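Local coordinates for DegV family protein (Streptococcus agalactiae, PDB 3LUP) that binds a long-chain fatty acid, held here as elaidic acid, and may take part in lipid transport or fatty acid metabolism, at residues A[157-163]-A[277-283]; A[11-17]-A[123-129]; A[48-52]-A[236-240]. The contacts are given in a common frame with arbitrary orientation. Residues are numbered along the deposited sequence.

Interaction 1: A[157-163]-A[277-283]; sequences KIEGFIV and VAFGITP. With ELA (Elaidic acid), chain B.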
loop_
_atom_site.group_PDB
_atom_site.type_symbol
_atom_site.label_atom_id
_atom_site.label_comp_id
_atom_site.label_asym_id
_atom_site.label_seq_id
_atom_site.Cartn_x
_atom_site.Cartn_y
_atom_site.Cartn_z
ATOM N N LYS A 157 -2.683 -13.464 -3.338
ATOM C CA LYS A 157 -1.314 -13.954 -3.300
ATOM C C LYS A 157 -0.349 -12.883 -2.834
ATOM O O LYS A 157 0.748 -13.199 -2.404
ATOM C CB LYS A 157 -0.876 -14.526 -4.650
ATOM C CG LYS A 157 -1.837 -15.530 -5.308
ATOM C CD LYS A 157 -2.150 -16.764 -4.461
ATOM C CE LYS A 157 -1.089 -17.834 -4.585
ATOM N NZ LYS A 157 -1.419 -19.055 -3.778
ATOM N N ILE A 158 -0.775 -11.623 -2.908
ATOM C CA ILE A 158 0.004 -10.495 -2.409
ATOM C C ILE A 158 0.339 -10.682 -0.925
ATOM O O ILE A 158 -0.459 -11.222 -0.158
ATOM C CB ILE A 158 -0.732 -9.157 -2.646
ATOM C CG1 ILE A 158 -0.654 -8.759 -4.117
ATOM C CG2 ILE A 158 -0.135 -8.027 -1.817
ATOM C CD1 ILE A 158 -1.780 -7.887 -4.566
ATOM N N GLU A 159 1.533 -10.258 -0.535
ATOM C CA GLU A 159 1.995 -10.358 0.836
ATOM C C GLU A 159 2.729 -9.077 1.150
ATOM O O GLU A 159 3.364 -8.497 0.265
ATOM C CB GLU A 159 2.980 -11.522 0.991
ATOM C CG GLU A 159 2.416 -12.920 0.655
ATOM C CD GLU A 159 1.347 -13.430 1.648
ATOM O OE1 GLU A 159 1.372 -13.060 2.860
ATOM O OE2 GLU A 159 0.485 -14.220 1.202
ATOM N N GLY A 160 2.668 -8.647 2.405
ATOM C CA GLY A 160 3.367 -7.452 2.841
ATOM C C GLY A 160 3.907 -7.658 4.238
ATOM O O GLY A 160 3.138 -7.793 5.185
ATOM N N PHE A 161 5.232 -7.696 4.359
ATOM C CA PHE A 161 5.904 -7.901 5.638
ATOM C C PHE A 161 6.730 -6.673 6.018
ATOM O O PHE A 161 7.304 -6.030 5.156
ATOM C CB PHE A 161 6.773 -9.154 5.562
ATOM C CG PHE A 161 5.985 -10.445 5.639
ATOM C CD1 PHE A 161 6.044 -11.249 6.787
ATOM C CD2 PHE A 161 5.176 -10.851 4.583
ATOM C CE1 PHE A 161 5.309 -12.434 6.882
ATOM C CE2 PHE A 161 4.442 -12.051 4.667
ATOM C CZ PHE A 161 4.509 -12.840 5.825
ATOM N N ILE A 162 6.783 -6.358 7.310
ATOM C CA ILE A 162 7.363 -5.103 7.790
ATOM C C ILE A 162 8.177 -5.301 9.051
ATOM O O ILE A 162 7.820 -6.092 9.914
ATOM C CB ILE A 162 6.270 -4.043 8.156
ATOM C CG1 ILE A 162 5.041 -4.136 7.235
ATOM C CG2 ILE A 162 6.866 -2.623 8.188
ATOM C CD1 ILE A 162 3.741 -3.720 7.933
ATOM N N VAL A 163 9.266 -4.562 9.161
ATOM C CA VAL A 163 9.994 -4.475 10.409
ATOM C C VAL A 163 10.216 -3.005 10.661
ATOM O O VAL A 163 10.812 -2.311 9.837
ATOM C CB VAL A 163 11.339 -5.221 10.374
ATOM C CG1 VAL A 163 12.200 -4.848 11.597
ATOM C CG2 VAL A 163 11.098 -6.718 10.299
ATOM N N VAL A 277 11.384 -0.732 7.438
ATOM C CA VAL A 277 11.690 -1.503 6.214
ATOM C C VAL A 277 10.631 -2.592 6.036
ATOM O O VAL A 277 10.129 -3.159 7.016
ATOM C CB VAL A 277 13.144 -2.102 6.212
ATOM C CG1 VAL A 277 13.217 -3.371 7.028
ATOM C CG2 VAL A 277 13.628 -2.386 4.799
ATOM N N ALA A 278 10.273 -2.860 4.783
ATOM C CA ALA A 278 9.197 -3.795 4.459
ATOM C C ALA A 278 9.489 -4.464 3.140
ATOM O O ALA A 278 10.346 -4.012 2.384
ATOM C CB ALA A 278 7.878 -3.072 4.369
ATOM N N PHE A 279 8.780 -5.547 2.853
ATOM C CA PHE A 279 8.695 -5.990 1.474
ATOM C C PHE A 279 7.233 -6.198 1.090
ATOM O O PHE A 279 6.370 -6.387 1.955
ATOM C CB PHE A 279 9.561 -7.234 1.187
ATOM C CG PHE A 279 9.027 -8.515 1.776
ATOM C CD1 PHE A 279 9.573 -9.033 2.948
ATOM C CD2 PHE A 279 8.007 -9.206 1.154
ATOM C CE1 PHE A 279 9.098 -10.219 3.505
ATOM C CE2 PHE A 279 7.520 -10.389 1.693
ATOM C CZ PHE A 279 8.068 -10.902 2.878
ATOM N N GLY A 280 6.964 -6.146 -0.212
ATOM C CA GLY A 280 5.670 -6.536 -0.742
ATOM C C GLY A 280 5.896 -7.342 -2.001
ATOM O O GLY A 280 6.779 -6.992 -2.805
ATOM N N ILE A 281 5.122 -8.424 -2.154
ATOM C CA ILE A 281 5.133 -9.228 -3.374
ATOM C C ILE A 281 3.773 -9.194 -4.077
ATOM O O ILE A 281 2.721 -9.071 -3.433
ATOM C CB ILE A 281 5.588 -10.704 -3.135
ATOM C CG1 ILE A 281 4.489 -11.519 -2.434
ATOM C CG2 ILE A 281 6.979 -10.764 -2.432
ATOM C CD1 ILE A 281 4.812 -12.985 -2.224
ATOM N N THR A 282 3.815 -9.292 -5.401
ATOM C CA THR A 282 2.627 -9.292 -6.223
ATOM C C THR A 282 2.841 -10.316 -7.316
ATOM O O THR A 282 3.916 -10.341 -7.917
ATOM C CB THR A 282 2.404 -7.920 -6.907
ATOM O OG1 THR A 282 2.420 -6.895 -5.918
ATOM C CG2 THR A 282 1.078 -7.872 -7.627
ATOM N N PRO A 283 1.816 -11.155 -7.593
ATOM C CA PRO A 283 1.903 -12.094 -8.703
ATOM C C PRO A 283 2.143 -11.358 -10.018
ATOM O O PRO A 283 1.592 -10.285 -10.237
ATOM C CB PRO A 283 0.510 -12.723 -8.735
ATOM C CG PRO A 283 -0.053 -12.480 -7.388
ATOM C CD PRO A 283 0.499 -11.208 -6.925
HETATM C CA ELA B . -7.591 6.783 7.873
HETATM C C ELA B . -8.180 7.518 9.082
HETATM O O ELA B . -7.473 7.942 10.043
HETATM C C3 ELA B . -6.620 7.625 7.049
HETATM C C4 ELA B . -6.312 6.961 5.711
HETATM C C5 ELA B . -4.803 6.725 5.496
HETATM C C6 ELA B . -4.340 5.411 6.140
HETATM C C7 ELA B . -2.840 5.220 6.332
HETATM C C8 ELA B . -2.570 3.888 7.043
HETATM C C9 ELA B . -1.296 3.227 6.535
HETATM C C10 ELA B . -0.675 2.077 7.235
HETATM C C11 ELA B . 0.807 1.810 7.066
HETATM C C12 ELA B . 1.109 0.354 6.737
HETATM C C13 ELA B . 1.617 0.148 5.320
HETATM C C14 ELA B . 2.579 -1.025 5.192
HETATM C C15 ELA B . 3.120 -1.106 3.756
HETATM C C16 ELA B . 3.834 -2.420 3.436
HETATM C C17 ELA B . 3.112 -3.184 2.331
HETATM C C18 ELA B . 4.075 -3.892 1.386
HETATM O OXT ELA B . -9.420 7.691 9.134
#
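Val277 opens strand 277-283 with a reciprocal pair of backbone hydrogen bonds to Val163: Val163 N donates to Val277 O (2.7 Å) and Val277 N to Val163 O (2.9 Å). Ala278, in the next, non-hydrogen-bonded pair, brings its CB to 4.0 Å from Ile162 CG2. At Phe279 the two-bond pattern returns, Phe279 N to Phe161 O (2.8 Å) and Phe161 N to Phe279 O (3.0 Å). The two phenylalanines lie on the same face of the sheet as Val163 and Val277; their rings are nearly parallel (10°) but so displaced, with centroids 5.1 Å apart, that they hardly overlap, and Phe161 CB sits over the Phe279 ring, 3.3 Å from Phe279 CE1. Ile220 of helix 210-224 packs against both. The strands run antiparallel, at 172°, in the middle of the six-stranded mixed sheet of this DegV protein, bonded on their outer edges to strands 192-195 and 230-236. Gly280 faces Gly160 with CA atoms 4.4 Å apart; here the opposite face of the sheet closes the end of the tail pocket: the terminal methyl C18 of elaidic acid lies 3.4 Å from Phe279 O, 3.8 Å from Gly280 CA and 3.9 Å from Gly160 CA. A CB on Gly280 would clash with C18. Ile281 N donates to Glu159 O (3.0 Å), while the return bond from Glu159 N to Ile281 O is weak (3.3 Å). Beyond Thr282, whose CA lies 3.9 Å from Ile158 CG1, Pro283 CG rests 3.5 Å from Lys157 CB; the lysine's amino end turns away to a salt bridge with Asp227.

Interaction 2: A[11-17]-A[123-129]; sequences DTSAYLP and TSAPQGN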
loop_
_atom_site.group_PDB
_atom_site.type_symbol
_atom_site.label_atom_id
_atom_site.label_comp_id
_atom_site.label_asym_id
_atom_site.label_seq_id
_atom_site.Cartn_x
_atom_site.Cartn_y
_atom_site.Cartn_z
ATOM N N ASP A 11 -5.396 5.645 -4.785
ATOM C CA ASP A 11 -5.048 6.760 -3.932
ATOM C C ASP A 11 -3.538 6.873 -3.885
ATOM O O ASP A 11 -2.839 6.020 -4.403
ATOM C CB ASP A 11 -5.663 6.601 -2.538
ATOM C CG ASP A 11 -5.376 5.235 -1.921
ATOM O OD1 ASP A 11 -4.171 4.882 -1.767
ATOM O OD2 ASP A 11 -6.366 4.519 -1.599
ATOM N N THR A 12 -3.039 7.941 -3.284
ATOM C CA THR A 12 -1.612 8.224 -3.292
ATOM C C THR A 12 -0.776 7.281 -2.406
ATOM O O THR A 12 0.454 7.366 -2.418
ATOM C CB THR A 12 -1.320 9.676 -2.914
ATOM O OG1 THR A 12 -1.786 9.907 -1.587
ATOM C CG2 THR A 12 -2.017 10.628 -3.866
ATOM N N SER A 13 -1.423 6.372 -1.675
ATOM C CA SER A 13 -0.690 5.369 -0.901
ATOM C C SER A 13 -0.169 4.243 -1.791
ATOM O O SER A 13 0.734 3.512 -1.406
ATOM C CB SER A 13 -1.547 4.803 0.237
ATOM O OG SER A 13 -2.367 3.719 -0.201
ATOM N N ALA A 14 -0.749 4.097 -2.978
ATOM C CA ALA A 14 -0.277 3.110 -3.958
ATOM C C ALA A 14 1.026 3.587 -4.572
ATOM O O ALA A 14 1.150 4.753 -4.937
ATOM C CB ALA A 14 -1.306 2.918 -5.031
ATOM N N TYR A 15 2.008 2.708 -4.673
ATOM C CA TYR A 15 3.233 3.083 -5.350
ATOM C C TYR A 15 3.157 2.604 -6.783
ATOM O O TYR A 15 3.219 1.402 -7.059
ATOM C CB TYR A 15 4.461 2.536 -4.639
ATOM C CG TYR A 15 5.739 3.045 -5.245
ATOM C CD1 TYR A 15 6.429 4.103 -4.666
ATOM C CD2 TYR A 15 6.255 2.481 -6.416
ATOM C CE1 TYR A 15 7.606 4.587 -5.236
ATOM C CE2 TYR A 15 7.417 2.956 -6.985
ATOM C CZ TYR A 15 8.088 4.008 -6.389
ATOM O OH TYR A 15 9.251 4.480 -6.943
ATOM N N LEU A 16 3.010 3.564 -7.687
ATOM C CA LEU A 16 2.730 3.287 -9.101
ATOM C C LEU A 16 3.989 3.058 -9.932
ATOM O O LEU A 16 4.889 3.911 -9.938
ATOM C CB LEU A 16 1.893 4.410 -9.721
ATOM C CG LEU A 16 0.469 4.578 -9.182
ATOM C CD1 LEU A 16 -0.219 5.761 -9.844
ATOM C CD2 LEU A 16 -0.393 3.298 -9.320
ATOM N N PRO A 17 4.048 1.905 -10.640
ATOM C CA PRO A 17 5.157 1.617 -11.567
ATOM C C PRO A 17 5.429 2.811 -12.491
ATOM O O PRO A 17 4.533 3.623 -12.722
ATOM C CB PRO A 17 4.642 0.407 -12.371
ATOM C CG PRO A 17 3.642 -0.256 -11.472
ATOM C CD PRO A 17 3.042 0.816 -10.609
ATOM N N THR A 123 -1.224 -2.019 0.319
ATOM C CA THR A 123 -0.974 -0.633 -0.023
ATOM C C THR A 123 0.416 -0.542 -0.628
ATOM O O THR A 123 1.002 -1.561 -0.949
ATOM C CB THR A 123 -1.175 0.314 1.211
ATOM O OG1 THR A 123 -1.164 1.675 0.777
ATOM C CG2 THR A 123 -0.106 0.103 2.282
ATOM N N SER A 124 0.941 0.665 -0.798
ATOM C CA SER A 124 2.278 0.841 -1.364
ATOM C C SER A 124 2.376 0.107 -2.716
ATOM O O SER A 124 1.452 0.216 -3.535
ATOM C CB SER A 124 3.346 0.369 -0.365
ATOM O OG SER A 124 4.652 0.527 -0.890
ATOM N N ALA A 125 3.449 -0.664 -2.919
ATOM C CA ALA A 125 3.827 -1.167 -4.243
ATOM C C ALA A 125 2.951 -2.293 -4.813
ATOM O O ALA A 125 2.677 -2.307 -6.026
ATOM C CB ALA A 125 5.289 -1.559 -4.258
ATOM N N PRO A 126 2.533 -3.261 -3.963
ATOM C CA PRO A 126 1.559 -4.246 -4.436
ATOM C C PRO A 126 0.274 -3.612 -4.960
ATOM O O PRO A 126 -0.265 -4.072 -5.971
ATOM C CB PRO A 126 1.292 -5.081 -3.178
ATOM C CG PRO A 126 2.596 -5.117 -2.509
ATOM C CD PRO A 126 3.118 -3.694 -2.675
ATOM N N GLN A 127 -0.195 -2.569 -4.278
ATOM C CA GLN A 127 -1.368 -1.828 -4.710
ATOM C C GLN A 127 -1.146 -1.276 -6.122
ATOM O O GLN A 127 -1.996 -1.450 -7.001
ATOM C CB GLN A 127 -1.661 -0.685 -3.737
ATOM C CG GLN A 127 -3.153 -0.324 -3.569
ATOM C CD GLN A 127 -3.351 0.987 -2.820
ATOM O OE1 GLN A 127 -2.625 1.301 -1.878
ATOM N NE2 GLN A 127 -4.327 1.762 -3.243
ATOM N N GLY A 128 0.014 -0.654 -6.340
ATOM C CA GLY A 128 0.325 0.013 -7.591
ATOM C C GLY A 128 0.454 -1.004 -8.688
ATOM O O GLY A 128 -0.009 -0.791 -9.812
ATOM N N ASN A 129 1.079 -2.124 -8.352
ATOM C CA ASN A 129 1.157 -3.272 -9.253
ATOM C C ASN A 129 -0.214 -3.790 -9.682
ATOM O O ASN A 129 -0.386 -4.153 -10.828
ATOM C CB ASN A 129 1.949 -4.406 -8.610
ATOM C CG ASN A 129 3.456 -4.120 -8.527
ATOM O OD1 ASN A 129 4.180 -4.849 -7.847
ATOM N ND2 ASN A 129 3.931 -3.080 -9.227
#
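Backbone atoms carry much of this contact, in which a type I turn from Asp11 to Ala14 and the extended residues after it run along the first turn of helix 124-138. Ala14 and Ser124 form a single bridge: Tyr15 N donates to Ser124 O at 2.8 Å, whereas Ser124 N to Ser13 O, 2.9 Å, is weak because it is bent. Further on, Gly128 CA comes within 3.3 Å of Tyr15 O in a CA-H...O contact; a CB on Gly128 would clash with that carbonyl. Asp11 OD1 accepts from Ser13 N (3.1 Å), making an Asx turn, and from Ser13 OG (2.7 Å). Thr123 OG1 donates to Gln127 OE1 (3.1 Å), and Gln127 NE2 reaches Asp11 OD1 weakly (3.5 Å), its stronger acceptor being Leu90 O. Pro17 CG lies 3.6 Å from Asn129 ND2. Since the side chain of Thr123 also touches the bound elaidic acid, this polar network abuts the lipid pocket directly.

Interaction 3: A[48-52]-A[236-240]; sequences LDQYY and HSRAQ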
loop_
_atom_site.group_PDB
_atom_site.type_symbol
_atom_site.label_atom_id
_atom_site.label_comp_id
_atom_site.label_asym_id
_atom_site.label_seq_id
_atom_site.Cartn_x
_atom_site.Cartn_y
_atom_site.Cartn_z
ATOM N N LEU A 48 8.508 15.595 0.647
ATOM C CA LEU A 48 8.950 14.516 1.528
ATOM C C LEU A 48 10.004 15.001 2.531
ATOM O O LEU A 48 10.010 14.549 3.678
ATOM C CB LEU A 48 9.412 13.261 0.754
ATOM C CG LEU A 48 9.560 11.973 1.613
ATOM C CD1 LEU A 48 8.204 11.391 2.090
ATOM C CD2 LEU A 48 10.414 10.873 0.975
ATOM N N ASP A 49 10.860 15.944 2.124
ATOM C CA ASP A 49 11.896 16.465 3.023
ATOM C C ASP A 49 11.323 17.349 4.114
ATOM O O ASP A 49 11.773 17.298 5.259
ATOM C CB ASP A 49 13.001 17.178 2.253
ATOM C CG ASP A 49 14.168 16.259 1.940
ATOM O OD1 ASP A 49 15.004 15.998 2.851
ATOM O OD2 ASP A 49 14.248 15.793 0.784
ATOM N N GLN A 50 10.314 18.143 3.762
ATOM C CA GLN A 50 9.621 18.981 4.741
ATOM C C GLN A 50 8.898 18.093 5.738
ATOM O O GLN A 50 8.834 18.426 6.931
ATOM C CB GLN A 50 8.602 19.909 4.075
ATOM C CG GLN A 50 9.142 21.244 3.560
ATOM C CD GLN A 50 8.038 22.116 2.943
ATOM O OE1 GLN A 50 6.891 21.690 2.826
ATOM N NE2 GLN A 50 8.387 23.332 2.552
ATOM N N TYR A 51 8.367 16.969 5.233
ATOM C CA TYR A 51 7.614 16.025 6.041
ATOM C C TYR A 51 8.420 15.492 7.198
ATOM O O TYR A 51 7.961 15.523 8.340
ATOM C CB TYR A 51 7.132 14.825 5.232
ATOM C CG TYR A 51 6.552 13.773 6.151
ATOM C CD1 TYR A 51 5.250 13.883 6.627
ATOM C CD2 TYR A 51 7.326 12.706 6.599
ATOM C CE1 TYR A 51 4.716 12.951 7.492
ATOM C CE2 TYR A 51 6.805 11.762 7.461
ATOM C CZ TYR A 51 5.495 11.886 7.900
ATOM O OH TYR A 51 4.974 10.947 8.766
ATOM N N TYR A 52 9.606 14.971 6.890
ATOM C CA TYR A 52 10.484 14.396 7.908
ATOM C C TYR A 52 11.019 15.435 8.884
ATOM O O TYR A 52 11.188 15.152 10.071
ATOM C CB TYR A 52 11.625 13.617 7.257
ATOM C CG TYR A 52 11.211 12.245 6.796
ATOM C CD1 TYR A 52 11.012 11.207 7.716
ATOM C CD2 TYR A 52 11.028 11.974 5.445
ATOM C CE1 TYR A 52 10.622 9.925 7.299
ATOM C CE2 TYR A 52 10.651 10.700 5.008
ATOM C CZ TYR A 52 10.439 9.680 5.940
ATOM O OH TYR A 52 10.062 8.427 5.506
ATOM N N HIS A 236 11.102 1.258 2.102
ATOM C CA HIS A 236 11.620 1.787 3.345
ATOM C C HIS A 236 11.261 3.247 3.559
ATOM O O HIS A 236 11.048 3.996 2.597
ATOM C CB HIS A 236 13.140 1.620 3.390
ATOM C CG HIS A 236 13.860 2.464 2.395
ATOM N ND1 HIS A 236 14.413 3.682 2.720
ATOM C CD2 HIS A 236 14.086 2.286 1.074
ATOM C CE1 HIS A 236 14.967 4.211 1.644
ATOM N NE2 HIS A 236 14.787 3.381 0.633
ATOM N N SER A 237 11.201 3.651 4.824
ATOM C CA SER A 237 11.042 5.061 5.165
ATOM C C SER A 237 12.371 5.603 5.705
ATOM O O SER A 237 12.605 5.626 6.912
ATOM C CB SER A 237 9.882 5.269 6.151
ATOM O OG SER A 237 10.069 4.506 7.340
ATOM N N ARG A 238 13.244 6.024 4.791
ATOM C CA ARG A 238 14.599 6.502 5.136
ATOM C C ARG A 238 15.397 5.446 5.921
ATOM O O ARG A 238 15.930 5.718 6.997
ATOM C CB ARG A 238 14.549 7.846 5.887
ATOM C CG ARG A 238 13.892 8.989 5.113
ATOM C CD ARG A 238 14.875 10.073 4.769
ATOM N NE ARG A 238 14.234 11.185 4.062
ATOM C CZ ARG A 238 14.149 12.435 4.521
ATOM N NH1 ARG A 238 14.655 12.760 5.709
ATOM N NH2 ARG A 238 13.545 13.364 3.785
ATOM N N ALA A 239 15.441 4.236 5.370
ATOM C CA ALA A 239 16.175 3.105 5.946
ATOM C C ALA A 239 16.956 2.433 4.820
ATOM O O ALA A 239 16.941 1.212 4.662
ATOM C CB ALA A 239 15.219 2.118 6.628
ATOM N N GLN A 240 17.620 3.280 4.033
ATOM C CA GLN A 240 18.527 2.888 2.956
ATOM C C GLN A 240 19.351 1.632 3.246
ATOM O O GLN A 240 19.327 0.676 2.468
ATOM C CB GLN A 240 19.484 4.048 2.675
ATOM C CG GLN A 240 20.248 3.923 1.371
ATOM C CD GLN A 240 19.315 3.877 0.181
ATOM O OE1 GLN A 240 18.228 4.471 0.203
ATOM N NE2 GLN A 240 19.720 3.156 -0.860
#
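Arg238 and Tyr52 supply most of the buried surface where helix 48-57 meets the first loop of a beta-alpha-beta crossover: strand 230-236, helix 240-252 and strand 259-263, the two strands adjacent and parallel in the six-stranded mixed sheet of this DegV-family fold. The aliphatic part of the arginine packs on the tyrosine ring. Its CG makes a CH-pi contact over the ring face, 3.9 Å from the centroid and 22° off the normal, while the guanidinium passes the CD2 side of the ring with one of its faces against that atom, Arg238 CZ lying 3.3 Å from Tyr52 CD2. At the far end, Arg238 NH2 forms a salt bridge of 3.2 Å with Asp49 OD1, so the arginine spans one turn of the helix from Tyr52 back to Asp49. Around the pair, Glu274 touches both Tyr52 and Arg238, and Ala269 of helix 266-272 packs against Tyr52. Within the loop, Ala239 N, at the N-cap position of helix 240-252, donates to His236 ND1 (2.9 Å). Ser237, its hydroxyl bonded to Gly273 O and Ala276 N, meets the edge of the Tyr52 ring, with Ser237 CB 3.2 Å from Tyr52 OH.

Overall arrangement
From the N terminus, the loop after strand 6-11 of the parallel sheet enters interaction 2, which closes when the chain reaches the start of helix 124-138 and joins that loop to it. Helix 48-57 lies within this span, but interaction 3 ties it to the loop after strand 230-236 of the mixed sheet, much later, so interactions 2 and 3 cross; they do not touch. Interaction 1 opens at 157-163, after interaction 2 has closed, and ends with the last strand, 277-283, crossing interaction 3. It joins neighbouring strands of the mixed sheet. Pro126 packs against Ile158, Thr282 and Gly280, so that interactions 1 and 2 are in direct packing contact, whereas Val277 and His236 give interactions 1 and 3 a lighter touch.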